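Local coordinates for protein inactive glucansucrase (PDB 5JBD) that is an inactive glucansucrase of glycoside hydrolase family 70, a multidomain relative of TIM-barrel enzymes that binds a calcium ion, at residues E237-N246 / V749-S757; T790-G801 / R832-Q841. All coordinates share one frame; numbering follows the deposited sequence.

Interaction 1 of 2, residues E237-N246 / V749-S757; sequences ELLVGNDIDN and VMNQMIGFS. With CA (calcium ion), chain C.
D243 and N751 reach the same calcium ion with their flat groups turned 66° apart; the ion they share draws two acceptor oxygens together. N751 gives the ion OD1 at 2.3 Å. D243 binds it with both oxygens but unevenly, OD1 at 2.4 Å and OD2 at 2.8 Å. E237 grips it twice, through its own carbonyl O and through OE2; CG anti to the backbone N (chi1 -176°) and a bend at the next bond fold the carboxylate back to the metal. OE1 takes a hydrogen bond from N220 N. Water 3 and the carbonyl of N287 complete the site. The N751 amide cannot easily flip: ND2 gives a nearly straight bond of 2.8 Å to OE1 of Q752, and water 1, which probably also donates to D243 OD1, accepts from ND2.

Behind the ion the chains pair antiparallel. N242 and M753 exchange two backbone bonds, and I244 N follows with one to N751 O. G241 lies against I754, whose CG1 comes to 3.6 Å from the glycine CA. On the face away from the metal, N242 stands with its amide CG at the edge of the F756 ring, 3.8 Å from CD2, the two planes 83° apart; ND2 is held by Q841 and Y789 O. I244 CD1 and M753 CG touch there too. Further along, N246 points ND2 at the carbonyl O of M750, 2.9 Å away and from well above the carbonyl plane, while its OD1 is taken by N255.

N751 follows strand 743-748 and N287 follows strand 279-282 of the parallel barrel, placing the calcium where barrel loops meet a small antiparallel sheet, consistent with the calcium site between domains A and B of family 70 relatives.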
# COMPACT_ATOMS: atom_id res chain seq x y z
N GLU A 237 12.98 -5.70 -2.17
CA GLU A 237 13.07 -4.27 -1.91
C GLU A 237 11.93 -3.50 -2.59
O GLU A 237 11.42 -2.52 -2.02
CB GLU A 237 14.41 -3.72 -2.42
CG GLU A 237 14.65 -2.23 -2.10
CD GLU A 237 14.65 -1.95 -0.62
OE1 GLU A 237 15.50 -2.57 0.06
OE2 GLU A 237 13.79 -1.18 -0.13
N LEU A 238 11.56 -3.93 -3.80
CA LEU A 238 10.66 -3.13 -4.66
C LEU A 238 9.24 -3.68 -4.74
O LEU A 238 9.04 -4.90 -4.91
CB LEU A 238 11.26 -3.05 -6.07
CG LEU A 238 12.70 -2.54 -6.16
CD1 LEU A 238 13.22 -2.56 -7.59
CD2 LEU A 238 12.85 -1.14 -5.58
N LEU A 239 8.26 -2.78 -4.60
CA LEU A 239 6.84 -3.08 -4.79
C LEU A 239 6.27 -2.27 -5.96
O LEU A 239 6.01 -2.83 -7.03
CB LEU A 239 6.05 -2.75 -3.51
CG LEU A 239 6.38 -3.58 -2.27
CD1 LEU A 239 5.60 -3.06 -1.07
CD2 LEU A 239 6.11 -5.07 -2.52
N VAL A 240 6.13 -0.96 -5.76
CA VAL A 240 5.54 -0.06 -6.77
C VAL A 240 5.88 1.38 -6.40
O VAL A 240 6.10 1.69 -5.22
CB VAL A 240 4.00 -0.26 -6.86
CG1 VAL A 240 3.28 0.27 -5.62
CG2 VAL A 240 3.43 0.39 -8.13
N GLY A 241 5.93 2.25 -7.41
CA GLY A 241 6.20 3.68 -7.20
C GLY A 241 7.67 4.01 -7.12
O GLY A 241 8.50 3.22 -7.54
N ASN A 242 7.98 5.19 -6.57
CA ASN A 242 9.35 5.58 -6.34
C ASN A 242 9.79 4.99 -5.01
O ASN A 242 9.34 5.44 -3.95
CB ASN A 242 9.50 7.10 -6.29
CG ASN A 242 9.26 7.75 -7.65
OD1 ASN A 242 8.13 7.79 -8.14
ND2 ASN A 242 10.32 8.28 -8.26
N ASP A 243 10.70 4.03 -5.06
CA ASP A 243 11.13 3.30 -3.86
C ASP A 243 12.12 4.14 -3.07
O ASP A 243 13.17 4.53 -3.59
CB ASP A 243 11.76 1.96 -4.24
CG ASP A 243 11.90 1.03 -3.05
OD1 ASP A 243 10.88 0.52 -2.59
OD2 ASP A 243 13.03 0.81 -2.55
N ILE A 244 11.80 4.42 -1.80
CA ILE A 244 12.65 5.27 -0.97
C ILE A 244 13.85 4.48 -0.45
O ILE A 244 13.71 3.34 0.01
CB ILE A 244 11.86 5.88 0.20
CG1 ILE A 244 10.66 6.69 -0.32
CG2 ILE A 244 12.77 6.74 1.07
CD1 ILE A 244 11.01 7.87 -1.21
N ASP A 245 15.05 5.08 -0.54
CA ASP A 245 16.26 4.44 -0.03
C ASP A 245 16.35 4.57 1.51
O ASP A 245 16.98 5.47 2.04
CB ASP A 245 17.52 4.98 -0.68
CG ASP A 245 18.78 4.29 -0.16
OD1 ASP A 245 18.66 3.22 0.50
OD2 ASP A 245 19.89 4.79 -0.43
N ASN A 246 15.74 3.60 2.19
CA ASN A 246 15.75 3.56 3.66
C ASN A 246 17.07 3.05 4.28
O ASN A 246 17.16 2.92 5.50
CB ASN A 246 14.52 2.78 4.17
CG ASN A 246 13.22 3.59 4.06
OD1 ASN A 246 13.03 4.57 4.79
ND2 ASN A 246 12.32 3.19 3.17
N VAL A 749 4.04 5.03 6.04
CA VAL A 749 4.34 4.47 4.72
C VAL A 749 5.73 4.91 4.26
O VAL A 749 5.85 5.90 3.53
CB VAL A 749 3.29 4.90 3.69
CG1 VAL A 749 3.53 4.22 2.33
CG2 VAL A 749 1.89 4.57 4.21
N MET A 750 6.76 4.17 4.68
CA MET A 750 8.16 4.48 4.34
C MET A 750 8.65 3.89 3.03
O MET A 750 9.73 4.25 2.57
CB MET A 750 9.11 4.07 5.48
CG MET A 750 8.99 4.93 6.73
SD MET A 750 10.01 4.40 8.14
CE MET A 750 8.93 3.14 8.86
N ASN A 751 7.88 3.00 2.39
CA ASN A 751 8.44 2.26 1.27
C ASN A 751 8.54 3.09 -0.00
O ASN A 751 9.57 3.02 -0.68
CB ASN A 751 7.66 1.00 0.94
CG ASN A 751 8.28 0.24 -0.23
OD1 ASN A 751 9.40 -0.29 -0.13
ND2 ASN A 751 7.57 0.20 -1.34
N GLN A 752 7.46 3.80 -0.34
CA GLN A 752 7.39 4.54 -1.61
C GLN A 752 6.61 5.84 -1.54
O GLN A 752 5.75 6.01 -0.67
CB GLN A 752 6.77 3.68 -2.72
CG GLN A 752 5.24 3.62 -2.74
CD GLN A 752 4.64 2.73 -1.64
OE1 GLN A 752 5.20 1.69 -1.31
NE2 GLN A 752 3.50 3.13 -1.10
N MET A 753 6.92 6.73 -2.48
CA MET A 753 6.08 7.88 -2.83
C MET A 753 5.71 7.75 -4.30
O MET A 753 6.42 7.11 -5.08
CB MET A 753 6.82 9.18 -2.53
CG MET A 753 7.18 9.35 -1.06
SD MET A 753 7.84 10.98 -0.63
CE MET A 753 6.39 11.99 -0.84
N ILE A 754 4.55 8.31 -4.67
CA ILE A 754 4.05 8.23 -6.04
C ILE A 754 3.36 9.54 -6.39
O ILE A 754 2.57 10.06 -5.60
CB ILE A 754 3.05 7.06 -6.26
CG1 ILE A 754 3.62 5.74 -5.69
CG2 ILE A 754 2.77 6.85 -7.76
CD1 ILE A 754 2.73 4.51 -5.82
N GLY A 755 3.66 10.04 -7.59
CA GLY A 755 2.99 11.21 -8.16
C GLY A 755 3.83 12.47 -8.14
O GLY A 755 3.27 13.56 -8.16
N PHE A 756 5.16 12.34 -8.09
CA PHE A 756 6.06 13.51 -8.16
C PHE A 756 5.82 14.24 -9.48
O PHE A 756 5.63 13.60 -10.52
CB PHE A 756 7.54 13.10 -8.07
CG PHE A 756 7.96 12.57 -6.72
CD1 PHE A 756 7.83 13.34 -5.57
CD2 PHE A 756 8.56 11.31 -6.61
CE1 PHE A 756 8.24 12.86 -4.34
CE2 PHE A 756 8.97 10.82 -5.38
CZ PHE A 756 8.82 11.60 -4.24
N SER A 757 5.82 15.57 -9.44
CA SER A 757 5.61 16.40 -10.64
C SER A 757 6.91 16.79 -11.36
O SER A 757 6.87 17.25 -12.50
CB SER A 757 4.81 17.65 -10.28
OG SER A 757 5.60 18.46 -9.42
CA CA C . 11.59 -0.68 -0.63
O HOH W 1 8.80 -0.09 -4.25
O HOH W 2 6.21 9.68 -9.11
O HOH W 3 11.76 1.47 0.45

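Interaction 2 of 2, residues T790-G801 / R832-Q841; sequences TTGGGNGQETYG and RINKWSAKYQ
Q797 leans from its helix onto the loop before W836. Its CB lies 3.6 Å from the carbonyl O of N834. CG, anti to the backbone N (chi1 -163°), passes the carbonyls of both N834 and I833. A bend at the following bond then brings the amide up to the N-H edge of the indole, the two planes 65° apart, with CD 3.3 Å from W836 NE1. At the tip the two atoms part: OE1 takes a weak bond of 3.0 Å from W836 NE1, near the plane of the ring, and NE2 sends an almost straight one of 2.8 Å to I833 O. NE2 also meets E254, so both ends of the amide are engaged and its rotation is fixed.

The next residue, E798, lies side by side with N834, whose ND2 meets the syn side of E798 OE1 at 3.1 Å; OE2 forms a longer salt bridge with K835. Where the helix ends, R832 comes edge-on to G801 O, NE at 2.9 Å and NH2 at 3.0 Å; its positive charge probably suits the carbonyls gathered there. In the other direction G792 and W836 make a single antiparallel bridge, and Q841 NE2 meets a lone pair of T790 O in plane. The arrangement is that of a strand end, with a classic beta bulge at T790 and T791 opposite G758, followed by a glycine-rich turn and short helix clasped by a returning loop.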
# COMPACT_ATOMS: atom_id res chain seq x y z
N THR A 790 10.74 12.08 -10.24
CA THR A 790 11.41 11.77 -8.97
C THR A 790 11.36 12.88 -7.91
O THR A 790 11.71 12.63 -6.75
CB THR A 790 12.91 11.55 -9.19
OG1 THR A 790 13.48 12.78 -9.64
CG2 THR A 790 13.18 10.46 -10.22
N THR A 791 10.99 14.10 -8.30
CA THR A 791 11.30 15.27 -7.51
C THR A 791 10.02 15.98 -7.06
O THR A 791 9.11 16.23 -7.86
CB THR A 791 12.26 16.18 -8.30
OG1 THR A 791 13.46 15.45 -8.58
CG2 THR A 791 12.61 17.44 -7.51
N GLY A 792 9.97 16.29 -5.77
CA GLY A 792 8.80 16.91 -5.16
C GLY A 792 8.70 16.61 -3.69
O GLY A 792 9.72 16.38 -3.02
N GLY A 793 7.48 16.59 -3.17
CA GLY A 793 7.22 16.47 -1.74
C GLY A 793 6.24 17.49 -1.20
O GLY A 793 5.77 17.34 -0.06
N GLY A 794 5.97 18.54 -1.99
CA GLY A 794 4.98 19.55 -1.65
C GLY A 794 5.52 20.54 -0.65
O GLY A 794 6.67 20.43 -0.19
N ASN A 795 4.68 21.50 -0.27
CA ASN A 795 5.01 22.47 0.77
C ASN A 795 5.12 21.82 2.16
O ASN A 795 5.80 22.37 3.04
CB ASN A 795 4.00 23.61 0.79
CG ASN A 795 4.10 24.51 -0.44
OD1 ASN A 795 5.15 24.57 -1.11
ND2 ASN A 795 3.02 25.22 -0.75
N GLY A 796 4.48 20.67 2.35
CA GLY A 796 4.63 19.91 3.59
C GLY A 796 6.07 19.47 3.82
O GLY A 796 6.61 19.66 4.91
N GLN A 797 6.69 18.89 2.81
CA GLN A 797 8.10 18.51 2.93
C GLN A 797 9.01 19.73 3.11
O GLN A 797 9.98 19.68 3.87
CB GLN A 797 8.55 17.68 1.72
CG GLN A 797 9.84 16.91 1.97
CD GLN A 797 9.68 15.78 2.98
OE1 GLN A 797 8.67 15.08 2.99
NE2 GLN A 797 10.69 15.57 3.82
N GLU A 798 8.69 20.83 2.42
CA GLU A 798 9.48 22.06 2.54
C GLU A 798 9.42 22.60 3.95
O GLU A 798 10.44 22.91 4.52
CB GLU A 798 9.00 23.16 1.57
CG GLU A 798 9.26 22.87 0.10
CD GLU A 798 10.70 23.10 -0.35
OE1 GLU A 798 11.56 23.52 0.48
OE2 GLU A 798 10.97 22.82 -1.55
N THR A 799 8.22 22.68 4.51
CA THR A 799 8.03 23.26 5.84
C THR A 799 8.49 22.33 6.97
O THR A 799 9.16 22.77 7.90
CB THR A 799 6.56 23.68 6.06
OG1 THR A 799 6.20 24.64 5.08
CG2 THR A 799 6.34 24.29 7.45
N TYR A 800 8.12 21.05 6.90
CA TYR A 800 8.27 20.13 8.04
C TYR A 800 9.44 19.16 7.95
O TYR A 800 9.84 18.57 8.96
CB TYR A 800 6.96 19.37 8.25
CG TYR A 800 5.82 20.30 8.58
CD1 TYR A 800 5.68 20.79 9.86
CD2 TYR A 800 4.91 20.73 7.60
CE1 TYR A 800 4.66 21.68 10.18
CE2 TYR A 800 3.88 21.62 7.91
CZ TYR A 800 3.76 22.09 9.20
OH TYR A 800 2.76 22.96 9.54
N GLY A 801 9.99 19.00 6.75
CA GLY A 801 11.07 18.05 6.53
C GLY A 801 12.27 18.42 7.36
O GLY A 801 12.81 19.53 7.23
N ARG A 832 18.70 18.27 6.11
CA ARG A 832 17.24 18.23 6.11
C ARG A 832 16.74 17.89 4.72
O ARG A 832 17.20 18.47 3.73
CB ARG A 832 16.66 19.58 6.55
CG ARG A 832 16.95 19.92 8.01
CD ARG A 832 16.33 21.24 8.43
NE ARG A 832 14.87 21.31 8.20
CZ ARG A 832 14.11 22.37 8.52
NH1 ARG A 832 14.64 23.46 9.09
NH2 ARG A 832 12.80 22.34 8.28
N ILE A 833 15.81 16.95 4.63
CA ILE A 833 15.15 16.66 3.36
C ILE A 833 13.95 17.61 3.17
O ILE A 833 12.86 17.36 3.69
CB ILE A 833 14.70 15.18 3.25
CG1 ILE A 833 15.94 14.27 3.37
CG2 ILE A 833 13.98 14.95 1.93
CD1 ILE A 833 15.65 12.78 3.30
N ASN A 834 14.18 18.71 2.45
CA ASN A 834 13.11 19.66 2.12
C ASN A 834 12.39 19.28 0.83
O ASN A 834 11.28 19.77 0.57
CB ASN A 834 13.67 21.08 2.01
CG ASN A 834 14.66 21.25 0.86
OD1 ASN A 834 15.70 20.60 0.83
ND2 ASN A 834 14.32 22.12 -0.08
N LYS A 835 13.03 18.43 0.03
CA LYS A 835 12.53 18.05 -1.27
C LYS A 835 13.10 16.68 -1.64
O LYS A 835 14.29 16.49 -1.52
CB LYS A 835 12.99 19.07 -2.30
CG LYS A 835 12.49 18.83 -3.71
CD LYS A 835 12.81 19.99 -4.66
CE LYS A 835 11.84 21.18 -4.52
NZ LYS A 835 10.38 20.83 -4.34
N TRP A 836 12.24 15.75 -2.07
CA TRP A 836 12.69 14.42 -2.50
C TRP A 836 13.26 14.50 -3.91
O TRP A 836 12.79 15.29 -4.73
CB TRP A 836 11.54 13.38 -2.45
CG TRP A 836 11.03 13.16 -1.05
CD1 TRP A 836 9.96 13.76 -0.46
CD2 TRP A 836 11.60 12.30 -0.06
NE1 TRP A 836 9.83 13.33 0.84
CE2 TRP A 836 10.82 12.43 1.11
CE3 TRP A 836 12.71 11.44 -0.05
CZ2 TRP A 836 11.11 11.71 2.29
CZ3 TRP A 836 13.00 10.72 1.12
CH2 TRP A 836 12.20 10.87 2.27
N SER A 837 14.28 13.70 -4.18
CA SER A 837 14.83 13.54 -5.52
C SER A 837 15.52 12.16 -5.60
O SER A 837 15.54 11.43 -4.60
CB SER A 837 15.79 14.68 -5.85
OG SER A 837 17.00 14.56 -5.14
N ALA A 838 16.08 11.82 -6.76
CA ALA A 838 16.57 10.46 -7.03
C ALA A 838 17.69 10.01 -6.10
O ALA A 838 17.79 8.81 -5.79
CB ALA A 838 17.04 10.34 -8.47
N LYS A 839 18.51 10.94 -5.62
CA LYS A 839 19.60 10.59 -4.72
C LYS A 839 19.12 9.90 -3.43
O LYS A 839 19.90 9.18 -2.82
CB LYS A 839 20.48 11.80 -4.39
CG LYS A 839 19.87 12.84 -3.47
CD LYS A 839 20.81 14.03 -3.35
CE LYS A 839 20.30 15.05 -2.35
NZ LYS A 839 21.12 16.30 -2.37
N TYR A 840 17.85 10.10 -3.05
CA TYR A 840 17.24 9.44 -1.89
C TYR A 840 16.35 8.23 -2.25
O TYR A 840 15.58 7.76 -1.39
CB TYR A 840 16.40 10.47 -1.10
CG TYR A 840 17.20 11.58 -0.48
CD1 TYR A 840 18.34 11.32 0.28
CD2 TYR A 840 16.81 12.92 -0.64
CE1 TYR A 840 19.07 12.34 0.85
CE2 TYR A 840 17.54 13.95 -0.07
CZ TYR A 840 18.66 13.66 0.67
OH TYR A 840 19.40 14.67 1.25
N GLN A 841 16.48 7.71 -3.47
CA GLN A 841 15.58 6.67 -4.01
C GLN A 841 16.38 5.52 -4.62
O GLN A 841 17.46 5.74 -5.20
CB GLN A 841 14.66 7.28 -5.07
CG GLN A 841 13.74 8.35 -4.51
CD GLN A 841 12.98 9.13 -5.57
OE1 GLN A 841 12.72 8.64 -6.68
NE2 GLN A 841 12.58 10.34 -5.22
O HOH W 4 9.10 19.60 -1.41

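Along the chain the two contacts come in series: 237-246 pairs with 749-757 across about 500 residues, and only then do 790-801 and 832-841 meet. Their centres lie 12 Å apart and both reach one six-stranded antiparallel sheet, in which 752-753 and 784-791 are the outermost strands. Strand 841-845, which begins where interaction 2 ends, lies next to strand 242-244. The contacts also touch directly: D245 N with Y840 O, the F756 ring against T790 O, and M753 against W836. The sheet beside the calcium site is thus assembled from early and late parts of the chain, in keeping with the U-shaped chain path of family 70 proteins.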